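Local coordinates for nitrate regulatory protein (Klebsiella oxytoca, PDB 4AKK) that responds to nitrate and nitrite and binds the terminator site in the nasF operon leader RNA, bringing about transcription antitermination, at the interface of chains A and B. Residues are numbered along the deposited sequence; one frame, centred on the assembly and turned at random. Chains: chain A/B, Nitrate regulatory protein.

Contact 1: the interface of chains A and B. Residues chain A 38, 41, 44-45, 48; chain B 120, 125-126, 129.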
# COMPACT_ATOMS: atom_id res chain seq x y z
N VAL A 38 5.82 -29.29 6.78
CA VAL A 38 4.82 -28.26 7.05
C VAL A 38 4.84 -27.85 8.51
O VAL A 38 5.01 -26.68 8.83
CB VAL A 38 3.40 -28.76 6.74
CG1 VAL A 38 2.38 -27.71 7.13
CG2 VAL A 38 3.26 -29.12 5.27
N TRP A 41 7.87 -25.84 9.62
CA TRP A 41 7.92 -24.40 9.34
C TRP A 41 7.03 -23.64 10.31
O TRP A 41 7.43 -22.61 10.84
CB TRP A 41 7.54 -24.10 7.89
CG TRP A 41 8.62 -24.50 6.93
CD1 TRP A 41 8.64 -25.60 6.12
CD2 TRP A 41 9.86 -23.82 6.71
NE1 TRP A 41 9.81 -25.64 5.40
CE2 TRP A 41 10.58 -24.56 5.75
CE3 TRP A 41 10.43 -22.65 7.23
CZ2 TRP A 41 11.83 -24.17 5.29
CZ3 TRP A 41 11.67 -22.27 6.77
CH2 TRP A 41 12.36 -23.02 5.81
N ARG A 44 8.77 -23.43 13.68
CA ARG A 44 9.79 -22.39 13.79
C ARG A 44 9.16 -21.00 13.89
O ARG A 44 9.65 -20.15 14.63
CB ARG A 44 10.78 -22.45 12.62
CG ARG A 44 11.77 -21.30 12.67
CD ARG A 44 12.73 -21.32 11.50
NE ARG A 44 13.46 -20.06 11.41
CZ ARG A 44 14.41 -19.68 12.26
NH1 ARG A 44 14.74 -20.46 13.29
NH2 ARG A 44 15.03 -18.52 12.10
N ALA A 45 8.09 -20.76 13.14
CA ALA A 45 7.39 -19.49 13.22
C ALA A 45 6.91 -19.22 14.64
O ALA A 45 7.23 -18.19 15.23
CB ALA A 45 6.22 -19.44 12.25
N LEU A 48 9.71 -18.49 16.92
CA LEU A 48 10.25 -17.14 16.73
C LEU A 48 9.33 -16.10 17.35
O LEU A 48 9.78 -15.17 18.01
CB LEU A 48 10.46 -16.84 15.25
CG LEU A 48 11.73 -17.40 14.60
CD1 LEU A 48 11.60 -17.43 13.09
CD2 LEU A 48 12.94 -16.59 15.03
N ALA B 120 14.96 -17.80 8.38
CA ALA B 120 13.71 -17.16 7.97
C ALA B 120 13.00 -16.52 9.15
O ALA B 120 12.97 -17.08 10.24
CB ALA B 120 12.81 -18.17 7.28
N CYS B 125 8.46 -17.75 7.34
CA CYS B 125 8.16 -19.14 7.67
C CYS B 125 6.70 -19.47 7.39
O CYS B 125 6.40 -20.53 6.85
CB CYS B 125 8.50 -19.45 9.13
SG CYS B 125 10.26 -19.50 9.51
N TRP B 126 5.80 -18.57 7.76
CA TRP B 126 4.39 -18.75 7.47
C TRP B 126 4.13 -18.90 5.97
O TRP B 126 3.35 -19.75 5.56
CB TRP B 126 3.55 -17.60 8.05
CG TRP B 126 3.07 -17.86 9.43
CD1 TRP B 126 3.74 -17.60 10.60
CD2 TRP B 126 1.80 -18.41 9.82
NE1 TRP B 126 2.97 -17.96 11.68
CE2 TRP B 126 1.77 -18.46 11.23
CE3 TRP B 126 0.68 -18.86 9.11
CZ2 TRP B 126 0.67 -18.95 11.94
CZ3 TRP B 126 -0.41 -19.34 9.82
CH2 TRP B 126 -0.41 -19.38 11.22
N ALA B 129 5.41 -22.14 4.74
CA ALA B 129 4.56 -23.21 5.26
C ALA B 129 3.30 -23.39 4.41
O ALA B 129 2.92 -24.51 4.08
CB ALA B 129 4.20 -22.96 6.72
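A:Arg44 lies over B:Cys125 and ends on the backbone carbonyl of B:Ala120, one long side chain serving an apolar and a polar contact in turn. From CB the chain leaves the helix 37-52 with CG opposite the backbone N (chi1 176°) and stays extended to NE, which carries it past the thiol of B:Cys125. CG lies alongside SG, CD is 3.7 Å from SG, and NE, where the chain turns to the carbonyl, is still in van der Waals range, 3.8 Å from SG. The guanidinium then grips B:Ala120 O with NE at 3.2 Å, in the carbonyl plane and on a lone pair, and NH2 at 3.1 Å, tilted out of that plane. Both hydrogen bonds are bent, about 140° at the hydrogen. A:Leu48 CD1 covers one face of the guanidinium near its rim. The same thiol lies at the edge of the A:Trp41 indole, in its plane, with SG 3.9 Å from CE3. Further along, A:Trp41 CB packs on B:Ala129 CB at 3.7 Å, while A:Ala45 CB reaches B:Trp126 CD1 at 3.5 Å. Laying helix 37-52, the first modelled helix of one chain, on helix 122-134 in the nitrate-sensing NIT region of the other, the patch probably helps hold the two sensor regions together.

Contact 2: the interface of chains A and B. Residues chain A 416; chain B 377, 381, 395, 410, 417.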
# COMPACT_ATOMS: atom_id res chain seq x y z
N LEU A 416 -17.06 10.59 -20.56
CA LEU A 416 -18.51 10.61 -20.42
C LEU A 416 -19.10 12.00 -20.61
O LEU A 416 -20.23 12.15 -21.07
CB LEU A 416 -18.92 10.06 -19.06
CG LEU A 416 -18.80 8.55 -18.91
CD1 LEU A 416 -19.06 8.16 -17.47
CD2 LEU A 416 -19.80 7.87 -19.82
N LEU B 377 -25.12 4.65 -15.92
CA LEU B 377 -25.05 4.86 -17.35
C LEU B 377 -26.38 4.52 -18.00
O LEU B 377 -26.78 5.15 -18.97
CB LEU B 377 -23.93 4.02 -17.97
CG LEU B 377 -22.50 4.35 -17.56
CD1 LEU B 377 -21.50 3.47 -18.29
CD2 LEU B 377 -22.20 5.81 -17.81
N GLN B 381 -27.84 8.16 -19.12
CA GLN B 381 -27.27 8.20 -20.46
C GLN B 381 -28.04 7.32 -21.43
O GLN B 381 -27.73 7.27 -22.61
CB GLN B 381 -25.81 7.79 -20.41
CG GLN B 381 -24.90 8.60 -21.30
CD GLN B 381 -23.67 9.07 -20.56
OE1 GLN B 381 -23.69 9.18 -19.33
NE2 GLN B 381 -22.60 9.35 -21.30
N MET B 395 -13.54 2.30 -21.23
CA MET B 395 -12.84 3.29 -20.41
C MET B 395 -11.68 2.66 -19.62
O MET B 395 -10.63 3.28 -19.44
CB MET B 395 -13.81 4.01 -19.47
CG MET B 395 -14.42 5.29 -20.05
SD MET B 395 -15.59 6.13 -18.95
CE MET B 395 -16.99 5.05 -19.14
N LEU B 410 -16.64 6.66 -11.37
CA LEU B 410 -17.96 7.14 -11.79
C LEU B 410 -18.87 7.39 -10.59
O LEU B 410 -19.63 8.36 -10.56
CB LEU B 410 -18.63 6.14 -12.73
CG LEU B 410 -19.99 6.51 -13.32
CD1 LEU B 410 -20.01 7.94 -13.81
CD2 LEU B 410 -20.37 5.55 -14.45
N TRP B 417 -23.92 14.06 -12.35
CA TRP B 417 -24.83 13.44 -13.32
C TRP B 417 -26.30 13.82 -13.12
O TRP B 417 -26.65 14.49 -12.15
CB TRP B 417 -24.67 11.91 -13.31
CG TRP B 417 -23.79 11.40 -14.42
CD1 TRP B 417 -24.15 10.51 -15.40
CD2 TRP B 417 -22.42 11.74 -14.68
NE1 TRP B 417 -23.09 10.28 -16.24
CE2 TRP B 417 -22.02 11.02 -15.82
CE3 TRP B 417 -21.50 12.58 -14.05
CZ2 TRP B 417 -20.73 11.12 -16.35
CZ3 TRP B 417 -20.22 12.68 -14.57
CH2 TRP B 417 -19.85 11.96 -15.71
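A:Leu416 inserts its isobutyl group among B:Leu377, B:Met395, B:Leu410 and B:Trp417, and hides 105 Å² of its surface there, a clear case of a knob filling a partner's pocket. With CG turned away from the carbonyl carbon (chi1 -75°), the side chain points into the pocket and its two methyls part there. Its CD1 meets B:Leu410 CD1 and its CD2 meets B:Leu377 CD2, each at 3.8 Å. From helix 385-399 the thioether of B:Met395, bent at its last torsion (chi3 -75°), brings CE to 3.9 Å from A:Leu416 CG. These side chains cross that of A:Leu416 at about right angles. On another flank stands the indole of B:Trp417, whose edge at CZ2 is 3.4 Å from A:Leu416 CB, which lies in the ring plane. B:Leu410 CD1 in turn rests over one face of that indole, near the rim. The pocket, built largely from the ANTAR region of chain B, probably helps hold the two RNA-binding effector regions together in this assembly. Its polar rim is the amide of B:Gln381, which approaches obliquely and sets NE2 3.5 Å from A:Leu416 CD2. The other end of this amide, OE1, takes a weak hydrogen bond of 3.3 Å from the indole NE1 of B:Trp417.

Contact 3: the interface of chains A and B. Residues chain A 409, 411-413; chain B 399, 401, 406, 409.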
# COMPACT_ATOMS: atom_id res chain seq x y z
N ALA A 409 -10.79 11.00 -10.01
CA ALA A 409 -12.01 10.30 -10.40
C ALA A 409 -12.64 10.95 -11.64
O ALA A 409 -13.05 10.25 -12.55
CB ALA A 409 -13.02 10.24 -9.25
N LEU A 411 -11.27 12.91 -14.03
CA LEU A 411 -10.44 12.78 -15.22
C LEU A 411 -10.51 11.35 -15.77
O LEU A 411 -10.41 11.12 -16.97
CB LEU A 411 -8.99 13.17 -14.92
CG LEU A 411 -8.73 14.60 -14.44
CD1 LEU A 411 -7.31 14.74 -13.91
CD2 LEU A 411 -9.00 15.59 -15.55
N THR A 412 -10.70 10.39 -14.87
CA THR A 412 -10.82 9.00 -15.26
C THR A 412 -12.05 8.75 -16.13
O THR A 412 -12.03 7.90 -17.02
CB THR A 412 -10.86 8.07 -14.04
OG1 THR A 412 -9.64 8.21 -13.31
CG2 THR A 412 -11.03 6.62 -14.48
N VAL A 413 -13.13 9.48 -15.89
CA VAL A 413 -14.37 9.23 -16.62
C VAL A 413 -14.79 10.38 -17.54
O VAL A 413 -15.92 10.42 -18.02
CB VAL A 413 -15.54 8.96 -15.66
CG1 VAL A 413 -15.24 7.79 -14.74
CG2 VAL A 413 -15.86 10.21 -14.85
N LYS B 399 -7.86 4.06 -20.17
CA LYS B 399 -7.20 4.69 -19.03
C LYS B 399 -6.23 3.74 -18.34
O LYS B 399 -5.58 4.12 -17.37
CB LYS B 399 -8.24 5.17 -18.00
CG LYS B 399 -9.17 6.24 -18.53
CD LYS B 399 -8.38 7.49 -18.91
CE LYS B 399 -9.28 8.57 -19.46
NZ LYS B 399 -8.53 9.80 -19.85
N GLN B 401 -6.94 1.19 -16.43
CA GLN B 401 -7.38 0.89 -15.07
C GLN B 401 -8.28 -0.34 -15.13
O GLN B 401 -8.77 -0.68 -16.19
CB GLN B 401 -8.13 2.07 -14.48
CG GLN B 401 -7.34 3.37 -14.45
CD GLN B 401 -8.13 4.53 -13.86
OE1 GLN B 401 -9.08 4.33 -13.09
NE2 GLN B 401 -7.75 5.75 -14.21
N ILE B 406 -12.70 2.13 -12.73
CA ILE B 406 -13.57 3.02 -13.49
C ILE B 406 -14.90 3.21 -12.78
O ILE B 406 -15.40 4.32 -12.66
CB ILE B 406 -13.88 2.43 -14.88
CG1 ILE B 406 -12.58 2.09 -15.61
CG2 ILE B 406 -14.76 3.39 -15.68
CD1 ILE B 406 -11.68 3.31 -15.85
N ALA B 409 -14.70 5.36 -9.74
CA ALA B 409 -14.52 6.74 -10.19
C ALA B 409 -15.86 7.38 -10.57
O ALA B 409 -16.17 8.49 -10.15
CB ALA B 409 -13.55 6.79 -11.36
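A:Thr412 and B:Gln401 advance on each other from opposite directions, and their meeting shows how one short branched side chain can use both its branches against a single amide. The hydroxyl OG1 stands opposite the carbonyl carbon (chi1 -61°) and accepts a hydrogen bond of 3.2 Å from B:Gln401 NE2. That bond is nearly straight, 169° at the hydrogen, with OG1 almost in the amide plane. The methyl CG2 meets the same amide from a position raised off its plane, 3.6 Å from B:Gln401 CD. B:Ile406 CD1 backs this methyl as well, 3.6 Å from CG2, so the threonine is held by its polar branch and packed by its apolar one. B:Lys399 turns at chi2 (-62°) and then runs straight beside the end of the A-chain helix 403-412. Its CG is 3.6 Å from the backbone O of A:Thr412, and NZ comes to 3.7 Å from the O of A:Leu411; the positive charge would probably suit the carbonyls at this helix end, although the separation is long. Where the two copies of helix 403-412 approach, A:Ala409 CB lies 3.9 Å from B:Ala409 CA. The small methyls allow the backbones to come close, and A:Val413 CG1 touches B:Ala409 CB at 3.9 Å. The site probably helps pair the RNA-binding ANTAR regions in this assembly, by packing the two copies of helix 403-412 and by a directional bond that may help set their register.

Contacts 2 and 3 form one neighbourhood, their C-alpha centres about 10 Å apart. Both draw on helices 385-399 and 403-412 of chain B, and on chain A the 3-10 helix 414-416 of contact 2 follows closely after the helix 403-412 of contact 3. Contact 1 lies about 42 Å from contact 3 and 49 Å from contact 2, between centres of C-alpha atoms, and uses helix 37-52 of chain A with helix 122-134 of chain B. The two chains therefore meet at both the sensor and the effector ends. Such double pairing could let nitrate sensing influence how the ANTAR regions are presented to RNA, though the structure alone does not show this.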